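Long-range contacts in diguanylate cyclase with PAS/PAC sensor (Marinobacter aquaeolei, PDB 3H9W), which probably makes the second messenger c-di-GMP from two GTP molecules through its GGDEF domain, the chain here being the N-terminal PAS sensor domain: residues K3-W7 against Y18-I23; D84-V88 against A98-F102; W51-F55 against E67-R71. All blocks are in the same frame, centred on the assembly; numbering follows the deposited sequence.

Interaction 1: residues K3-W7 against Y18-I23; sequences KAIPW and YIGPQI
This contact is the open end of the first beta hairpin of the PAS fold, on one margin of its antiparallel sheet. Strand 5-10 pairs with strand 15-19, which is followed by a turn at G20 and P21 and then a short helix. W7 and I19 form an antiparallel non-hydrogen-bonded pair with CA atoms 4.1 Å apart. One hydrogen bond crosses between the two segments, from G20 N, just past the strand, to P6 O (2.8 Å, 163°). P6 O also receives a CA-H...O contact from I19 CA (3.2 Å), and W7 CA makes another to Y18 O (3.2 Å). G20 has a polyproline-like backbone (phi/psi -52/146), and a CB here would clash with P6 CD. The backbone then turns, and I23 N bonds back to G20 O at 3.1 Å.

Apolar side chains pack across this open end. I5 (chi1 m, chi2 t) lays CG2 3.9 Å from I19 CG1 and CD1 3.7 Å from I23 CD1. I19 also meets W7, CG1 to CB, at 4.0 Å. Q22 packs its CB 3.9 Å from I5 CG1. W7 sends its indole away from the hairpin, over D84 and V86 of strand 79-90. K3 forms a salt bridge with E67 of the second subunit, so this edge takes part in the dimer. Y18 (chi1 p) brings CE1 to 4.4 Å from P6 CB, and one water links its OH (2.9 Å) to W7 O (3.2 Å).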
loop_
_atom_site.group_PDB
_atom_site.type_symbol
_atom_site.label_atom_id
_atom_site.label_comp_id
_atom_site.label_asym_id
_atom_site.label_seq_id
_atom_site.Cartn_x
_atom_site.Cartn_y
_atom_site.Cartn_z
ATOM N N LYS A 3 -1.013 -4.045 -10.775
ATOM C CA LYS A 3 -1.083 -5.424 -10.207
ATOM C C LYS A 3 -1.497 -5.366 -8.741
ATOM O O LYS A 3 -2.209 -6.246 -8.255
ATOM C CB LYS A 3 0.276 -6.127 -10.336
ATOM C CG LYS A 3 1.419 -5.439 -9.595
ATOM C CD LYS A 3 1.976 -6.322 -8.481
ATOM C CE LYS A 3 3.159 -5.672 -7.770
ATOM N NZ LYS A 3 2.785 -4.432 -7.036
ATOM N N ALA A 4 -1.044 -4.332 -8.039
ATOM C CA ALA A 4 -1.387 -4.161 -6.630
ATOM C C ALA A 4 -2.897 -4.007 -6.513
ATOM O O ALA A 4 -3.539 -3.416 -7.377
ATOM C CB ALA A 4 -0.694 -2.935 -6.066
ATOM N N ILE A 5 -3.464 -4.548 -5.445
ATOM C CA ILE A 5 -4.898 -4.471 -5.236
ATOM C C ILE A 5 -5.193 -3.586 -4.043
ATOM O O ILE A 5 -4.903 -3.951 -2.903
ATOM C CB ILE A 5 -5.497 -5.864 -4.963
ATOM C CG1 ILE A 5 -5.147 -6.809 -6.115
ATOM C CG2 ILE A 5 -7.007 -5.753 -4.814
ATOM C CD1 ILE A 5 -5.328 -8.273 -5.780
ATOM N N PRO A 6 -5.767 -2.401 -4.289
ATOM C CA PRO A 6 -6.094 -1.476 -3.207
ATOM C C PRO A 6 -7.365 -1.907 -2.486
ATOM O O PRO A 6 -8.255 -2.508 -3.091
ATOM C CB PRO A 6 -6.263 -0.146 -3.937
ATOM C CG PRO A 6 -6.881 -0.578 -5.241
ATOM C CD PRO A 6 -6.050 -1.798 -5.607
ATOM N N TRP A 7 -7.435 -1.617 -1.192
ATOM C CA TRP A 7 -8.616 -1.954 -0.406
ATOM C C TRP A 7 -8.672 -1.102 0.856
ATOM O O TRP A 7 -7.668 -0.516 1.275
ATOM C CB TRP A 7 -8.615 -3.438 -0.023
ATOM C CG TRP A 7 -7.426 -3.840 0.776
ATOM C CD1 TRP A 7 -6.256 -4.366 0.305
ATOM C CD2 TRP A 7 -7.257 -3.683 2.191
ATOM N NE1 TRP A 7 -5.364 -4.544 1.344
ATOM C CE2 TRP A 7 -5.956 -4.132 2.510
ATOM C CE3 TRP A 7 -8.082 -3.206 3.221
ATOM C CZ2 TRP A 7 -5.457 -4.110 3.809
ATOM C CZ3 TRP A 7 -7.587 -3.186 4.516
ATOM C CH2 TRP A 7 -6.282 -3.638 4.799
ATOM N N TYR A 18 -14.078 -0.643 -0.159
ATOM C CA TYR A 18 -13.778 -0.863 -1.561
ATOM C C TYR A 18 -12.598 -1.817 -1.676
ATOM O O TYR A 18 -11.839 -2.005 -0.724
ATOM C CB TYR A 18 -13.456 0.467 -2.270
ATOM C CG TYR A 18 -12.195 1.168 -1.803
ATOM C CD1 TYR A 18 -10.931 0.724 -2.201
ATOM C CD2 TYR A 18 -12.263 2.266 -0.945
ATOM C CE1 TYR A 18 -9.768 1.356 -1.749
ATOM C CE2 TYR A 18 -11.108 2.902 -0.487
ATOM C CZ TYR A 18 -9.868 2.444 -0.889
ATOM O OH TYR A 18 -8.725 3.060 -0.426
ATOM N N ILE A 19 -12.486 -2.446 -2.838
ATOM C CA ILE A 19 -11.387 -3.347 -3.134
ATOM C C ILE A 19 -11.244 -3.351 -4.648
ATOM O O ILE A 19 -12.226 -3.494 -5.372
ATOM C CB ILE A 19 -11.636 -4.782 -2.579
ATOM C CG1 ILE A 19 -10.390 -5.640 -2.815
ATOM C CG2 ILE A 19 -12.866 -5.401 -3.221
ATOM C CD1 ILE A 19 -10.403 -6.951 -2.041
ATOM N N GLY A 20 -10.015 -3.154 -5.114
ATOM C CA GLY A 20 -9.751 -3.108 -6.540
ATOM C C GLY A 20 -10.271 -4.271 -7.363
ATOM O O GLY A 20 -10.308 -5.410 -6.889
ATOM N N PRO A 21 -10.683 -4.012 -8.614
ATOM C CA PRO A 21 -11.199 -5.071 -9.482
ATOM C C PRO A 21 -10.159 -6.138 -9.805
ATOM O O PRO A 21 -10.507 -7.246 -10.199
ATOM C CB PRO A 21 -11.670 -4.310 -10.721
ATOM C CG PRO A 21 -10.741 -3.120 -10.757
ATOM C CD PRO A 21 -10.701 -2.709 -9.304
ATOM N N GLN A 22 -8.884 -5.813 -9.622
ATOM C CA GLN A 22 -7.815 -6.776 -9.897
ATOM C C GLN A 22 -7.932 -8.000 -8.976
ATOM O O GLN A 22 -7.335 -9.046 -9.246
ATOM C CB GLN A 22 -6.447 -6.121 -9.686
ATOM C CG GLN A 22 -6.288 -4.747 -10.343
ATOM C CD GLN A 22 -6.487 -3.590 -9.364
ATOM O OE1 GLN A 22 -7.547 -3.444 -8.752
ATOM N NE2 GLN A 22 -5.460 -2.755 -9.225
ATOM N N ILE A 23 -8.697 -7.869 -7.891
ATOM C CA ILE A 23 -8.861 -8.978 -6.948
ATOM C C ILE A 23 -9.592 -10.143 -7.613
ATOM O O ILE A 23 -9.422 -11.307 -7.227
ATOM C CB ILE A 23 -9.641 -8.536 -5.675
ATOM C CG1 ILE A 23 -9.550 -9.619 -4.586
ATOM C CG2 ILE A 23 -11.100 -8.290 -6.011
ATOM C CD1 ILE A 23 -8.132 -9.855 -4.050
HETATM O O HOH W 1 -6.179 1.609 -0.590
#

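Interaction 2: residues D84-V88 against A98-F102; sequences DVVHV and ALIGF
The last beta hairpin of the PAS fold, strand 79-90 with strand 96-105, supplies this contact in the inner part of the antiparallel sheet. Both segments have beta backbone angles, and G101 is nearly fully extended (-176/-156). Their axes approach to 4.7 Å, and the N-to-C directions lie at 144°, which reflects the sheet twist. V85 pairs with F102 and H87 with I100 as hydrogen-bonded pairs. V86 with G101 and V88 with L99 are the non-hydrogen-bonded pairs between and beyond them.

Each hydrogen-bonded pair has both of its bonds. V85 N gives to F102 O (3.0 Å, 174°), and F102 N to V85 O (3.2 Å, 150°). H87 N gives to I100 O (2.9 Å), and I100 N to H87 O (3.0 Å). V85 O and H87 O also receive CA-H...O contacts, from G101 CA at 3.2 Å and L99 CA at 3.6 Å. The alternate residues bond outward. D84 and V86 join A68 and H66 of strand 66-73, L99 and G101 join I9 and W7 of strand 5-10, and V88 N bonds to D65 OD1. A CB on G101 would clash with V85 O.

One face carries V86, V88 and L99: V86 CG1 lies 4.0 Å from L99 CB, and V88 CG2 lies 4.0 Å from L99 CD2. The other carries V85, H87, I100 and F102. There the H87 ring meets the ring of Y18 of the second subunit, and F102 packs on F102 of that subunit. Within the chain, I100 (chi1 p, chi2 t) brings CD1 to the edge of the H87 ring, 3.3 Å from ND1.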
loop_
_atom_site.group_PDB
_atom_site.type_symbol
_atom_site.label_atom_id
_atom_site.label_comp_id
_atom_site.label_asym_id
_atom_site.label_seq_id
_atom_site.Cartn_x
_atom_site.Cartn_y
_atom_site.Cartn_z
ATOM N N ASP A 84 -0.301 -8.947 2.288
ATOM C CA ASP A 84 -1.297 -7.940 2.617
ATOM C C ASP A 84 -0.551 -6.911 3.473
ATOM O O ASP A 84 0.070 -7.266 4.477
ATOM C CB ASP A 84 -2.440 -8.604 3.397
ATOM C CG ASP A 84 -3.662 -7.717 3.538
ATOM O OD1 ASP A 84 -3.714 -6.640 2.914
ATOM O OD2 ASP A 84 -4.590 -8.113 4.280
ATOM N N VAL A 85 -0.588 -5.649 3.046
ATOM C CA VAL A 85 0.085 -4.555 3.744
ATOM C C VAL A 85 -0.981 -3.614 4.254
ATOM O O VAL A 85 -1.800 -3.119 3.481
ATOM C CB VAL A 85 1.032 -3.789 2.807
ATOM C CG1 VAL A 85 1.752 -2.689 3.582
ATOM C CG2 VAL A 85 2.044 -4.753 2.203
ATOM N N VAL A 86 -0.945 -3.359 5.558
ATOM C CA VAL A 86 -1.967 -2.556 6.209
ATOM C C VAL A 86 -1.525 -1.321 6.967
ATOM O O VAL A 86 -0.618 -1.372 7.799
ATOM C CB VAL A 86 -2.755 -3.421 7.219
ATOM C CG1 VAL A 86 -3.942 -2.639 7.754
ATOM C CG2 VAL A 86 -3.211 -4.714 6.546
ATOM N N HIS A 87 -2.198 -0.213 6.680
ATOM C CA HIS A 87 -1.951 1.036 7.376
ATOM C C HIS A 87 -3.205 1.270 8.217
ATOM O O HIS A 87 -4.319 1.152 7.706
ATOM C CB HIS A 87 -1.776 2.195 6.403
ATOM C CG HIS A 87 -1.724 3.529 7.082
ATOM N ND1 HIS A 87 -2.655 4.517 6.851
ATOM C CD2 HIS A 87 -0.887 4.013 8.029
ATOM C CE1 HIS A 87 -2.396 5.554 7.629
ATOM N NE2 HIS A 87 -1.329 5.274 8.353
ATOM N N VAL A 88 -3.027 1.589 9.497
ATOM C CA VAL A 88 -4.158 1.831 10.396
ATOM C C VAL A 88 -4.438 3.326 10.504
ATOM O O VAL A 88 -3.545 4.103 10.824
ATOM C CB VAL A 88 -3.879 1.298 11.812
ATOM C CG1 VAL A 88 -5.134 1.407 12.662
ATOM C CG2 VAL A 88 -3.395 -0.142 11.746
ATOM N N ALA A 98 -10.272 3.076 10.482
ATOM C CA ALA A 98 -10.278 2.244 9.299
ATOM C C ALA A 98 -8.926 1.626 9.034
ATOM O O ALA A 98 -7.932 1.968 9.675
ATOM C CB ALA A 98 -10.720 3.057 8.094
ATOM N N LEU A 99 -8.912 0.699 8.084
ATOM C CA LEU A 99 -7.700 0.012 7.663
ATOM C C LEU A 99 -7.627 0.224 6.154
ATOM O O LEU A 99 -8.612 0.014 5.449
ATOM C CB LEU A 99 -7.806 -1.482 7.977
ATOM C CG LEU A 99 -8.061 -1.869 9.435
ATOM C CD1 LEU A 99 -8.262 -3.379 9.538
ATOM C CD2 LEU A 99 -6.891 -1.423 10.309
ATOM N N ILE A 100 -6.470 0.650 5.663
ATOM C CA ILE A 100 -6.287 0.902 4.237
ATOM C C ILE A 100 -4.977 0.269 3.792
ATOM O O ILE A 100 -3.975 0.350 4.497
ATOM C CB ILE A 100 -6.194 2.414 3.938
ATOM C CG1 ILE A 100 -4.959 2.994 4.635
ATOM C CG2 ILE A 100 -7.432 3.124 4.448
ATOM C CD1 ILE A 100 -4.484 4.317 4.068
ATOM N N GLY A 101 -4.970 -0.347 2.620
ATOM C CA GLY A 101 -3.736 -0.951 2.174
ATOM C C GLY A 101 -3.799 -1.553 0.797
ATOM O O GLY A 101 -4.636 -1.179 -0.028
ATOM N N PHE A 102 -2.906 -2.504 0.555
ATOM C CA PHE A 102 -2.833 -3.177 -0.732
ATOM C C PHE A 102 -2.565 -4.661 -0.538
ATOM O O PHE A 102 -1.939 -5.064 0.438
ATOM C CB PHE A 102 -1.665 -2.630 -1.563
ATOM C CG PHE A 102 -1.837 -1.219 -2.043
ATOM C CD1 PHE A 102 -2.587 -0.944 -3.172
ATOM C CD2 PHE A 102 -1.205 -0.169 -1.387
ATOM C CE1 PHE A 102 -2.706 0.369 -3.652
ATOM C CE2 PHE A 102 -1.317 1.146 -1.854
ATOM C CZ PHE A 102 -2.069 1.406 -2.989
#

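Interaction 3: residues W51-F55 against E67-R71; sequences WVVNF and EADYR
Residues 51-55 are a piece of helix 46-61. Residues 67-71 are a piece of strand 66-73. The helix packs against the strand with their axes 9.6 Å apart at closest and their N-to-C directions at 164°, so they run nearly antiparallel. The nearest CA atoms are those of V52 and A68, at 6.8 Å. The helix is kinked here: the N atoms of W51 and N54 make no bond to the turn before. F55 N bonds to W51 O at 3.0 Å. No hydrogen bond crosses between the segments.

Side chains fill the gap. V52 (chi1 t) points toward the strand. Its CG2 lies 3.9 Å from Y70 CB, and its CG1 lies 4.3 Å from A68 CB. W51 (chi1 p) reaches A68 from CH2 to CB at 3.9 Å, and its ring edge meets D69 O, 3.4 Å from CZ2. F55 (chi1 t) places CE2 3.6 Å from E67 O and CD2 4.5 Å from A68 CB. The small A68 thus lies under three larger side chains.

The polar groups have other partners. W51 NE1 hydrogen-bonds to D48 OD1, and R71 NE forms a salt bridge with D48 OD2. Y70 OH hydrogen-bonds to W40 NE1. D69 forms a salt bridge with R83, and E67 with K3 of the second subunit.

The strand is outermost in the sheet within this chain. A helix laid along it is the arrangement of a PAS domain, where helices pack against one face of the antiparallel sheet.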
loop_
_atom_site.group_PDB
_atom_site.type_symbol
_atom_site.label_atom_id
_atom_site.label_comp_id
_atom_site.label_asym_id
_atom_site.label_seq_id
_atom_site.Cartn_x
_atom_site.Cartn_y
_atom_site.Cartn_z
ATOM N N TRP A 51 -3.094 -18.184 12.038
ATOM C CA TRP A 51 -2.270 -17.147 12.650
ATOM C C TRP A 51 -2.478 -15.743 12.101
ATOM O O TRP A 51 -2.383 -14.764 12.839
ATOM C CB TRP A 51 -0.789 -17.520 12.523
ATOM C CG TRP A 51 -0.222 -17.390 11.136
ATOM C CD1 TRP A 51 -0.151 -18.361 10.173
ATOM C CD2 TRP A 51 0.365 -16.214 10.562
ATOM N NE1 TRP A 51 0.453 -17.860 9.036
ATOM C CE2 TRP A 51 0.778 -16.545 9.250
ATOM C CE3 TRP A 51 0.585 -14.912 11.033
ATOM C CZ2 TRP A 51 1.395 -15.618 8.403
ATOM C CZ3 TRP A 51 1.200 -13.990 10.188
ATOM C CH2 TRP A 51 1.599 -14.351 8.886
ATOM N N VAL A 52 -2.760 -15.647 10.807
ATOM C CA VAL A 52 -2.944 -14.350 10.159
ATOM C C VAL A 52 -4.076 -13.515 10.756
ATOM O O VAL A 52 -3.908 -12.326 11.023
ATOM C CB VAL A 52 -3.196 -14.526 8.646
ATOM C CG1 VAL A 52 -3.525 -13.174 8.007
ATOM C CG2 VAL A 52 -1.960 -15.133 7.983
ATOM N N VAL A 53 -5.229 -14.136 10.960
ATOM C CA VAL A 53 -6.362 -13.422 11.520
ATOM C C VAL A 53 -6.029 -12.834 12.891
ATOM O O VAL A 53 -6.226 -11.640 13.125
ATOM C CB VAL A 53 -7.590 -14.355 11.624
ATOM C CG1 VAL A 53 -8.795 -13.584 12.147
ATOM C CG2 VAL A 53 -7.897 -14.947 10.257
ATOM N N ASN A 54 -5.503 -13.655 13.794
ATOM C CA ASN A 54 -5.159 -13.173 15.132
ATOM C C ASN A 54 -4.092 -12.084 15.105
ATOM O O ASN A 54 -4.177 -11.102 15.842
ATOM C CB ASN A 54 -4.679 -14.329 16.018
ATOM C CG ASN A 54 -5.770 -15.345 16.292
ATOM O OD1 ASN A 54 -6.930 -14.983 16.510
ATOM N ND2 ASN A 54 -5.402 -16.625 16.298
ATOM N N PHE A 55 -3.083 -12.267 14.261
ATOM C CA PHE A 55 -2.015 -11.289 14.144
ATOM C C PHE A 55 -2.586 -9.947 13.669
ATOM O O PHE A 55 -2.397 -8.919 14.318
ATOM C CB PHE A 55 -0.943 -11.795 13.162
ATOM C CG PHE A 55 0.130 -10.785 12.863
ATOM C CD1 PHE A 55 1.059 -10.421 13.834
ATOM C CD2 PHE A 55 0.173 -10.153 11.630
ATOM C CE1 PHE A 55 2.009 -9.434 13.581
ATOM C CE2 PHE A 55 1.118 -9.165 11.366
ATOM C CZ PHE A 55 2.034 -8.805 12.340
ATOM N N GLU A 67 1.942 -6.184 8.179
ATOM C CA GLU A 67 1.854 -6.869 6.897
ATOM C C GLU A 67 1.974 -8.361 7.168
ATOM O O GLU A 67 2.589 -8.764 8.151
ATOM C CB GLU A 67 2.977 -6.417 5.959
ATOM C CG GLU A 67 4.360 -6.871 6.378
ATOM C CD GLU A 67 5.416 -6.537 5.336
ATOM O OE1 GLU A 67 5.659 -5.338 5.105
ATOM O OE2 GLU A 67 5.997 -7.478 4.749
ATOM N N ALA A 68 1.369 -9.172 6.307
ATOM C CA ALA A 68 1.410 -10.621 6.456
ATOM C C ALA A 68 1.443 -11.307 5.102
ATOM O O ALA A 68 0.837 -10.836 4.137
ATOM C CB ALA A 68 0.186 -11.109 7.249
ATOM N N ASP A 69 2.171 -12.416 5.038
ATOM C CA ASP A 69 2.282 -13.206 3.822
ATOM C C ASP A 69 1.483 -14.477 4.057
ATOM O O ASP A 69 1.666 -15.150 5.070
ATOM C CB ASP A 69 3.744 -13.581 3.551
ATOM C CG ASP A 69 4.586 -12.401 3.114
ATOM O OD1 ASP A 69 4.132 -11.248 3.271
ATOM O OD2 ASP A 69 5.708 -12.632 2.614
ATOM N N TYR A 70 0.590 -14.802 3.130
ATOM C CA TYR A 70 -0.213 -16.007 3.274
ATOM C C TYR A 70 -0.734 -16.508 1.936
ATOM O O TYR A 70 -0.655 -15.820 0.906
ATOM C CB TYR A 70 -1.399 -15.754 4.218
ATOM C CG TYR A 70 -2.263 -14.602 3.780
ATOM C CD1 TYR A 70 -2.031 -13.310 4.255
ATOM C CD2 TYR A 70 -3.269 -14.785 2.830
ATOM C CE1 TYR A 70 -2.776 -12.229 3.788
ATOM C CE2 TYR A 70 -4.022 -13.704 2.362
ATOM C CZ TYR A 70 -3.762 -12.431 2.844
ATOM O OH TYR A 70 -4.474 -11.357 2.348
ATOM N N ARG A 71 -1.263 -17.724 1.966
ATOM C CA ARG A 71 -1.820 -18.354 0.789
ATOM C C ARG A 71 -3.304 -18.032 0.731
ATOM O O ARG A 71 -4.082 -18.463 1.589
ATOM C CB ARG A 71 -1.597 -19.871 0.863
ATOM C CG ARG A 71 -0.132 -20.265 0.694
ATOM C CD ARG A 71 0.223 -21.538 1.444
ATOM N NE ARG A 71 0.233 -21.347 2.899
ATOM C CZ ARG A 71 0.551 -22.302 3.769
ATOM N NH1 ARG A 71 0.886 -23.512 3.334
ATOM N NH2 ARG A 71 0.523 -22.057 5.070
#

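Overall arrangement
All three contacts reach one five-stranded antiparallel sheet, ordered 15-19, 5-10, 96-105, 79-90, 66-73. Along the chain they come as interaction 1, interaction 3, interaction 2, each closing before the next opens. In space interaction 2 lies between the others. Its centre is about 12 Å from that of interaction 1 and about 13 Å from that of interaction 3. The latter two centres are about 18 Å apart, and these contacts do not touch. Interaction 2 meets interaction 1 at W7 O to G101 N (3.0 Å) and interaction 3 at D84 N to A68 O (2.9 Å). The pair 79-90/96-105 thus links strand 5-10 of the first hairpin to the outer strand 66-73, which carries the helix, and ties the PAS domain into one sheet. Each contact also reaches the second subunit.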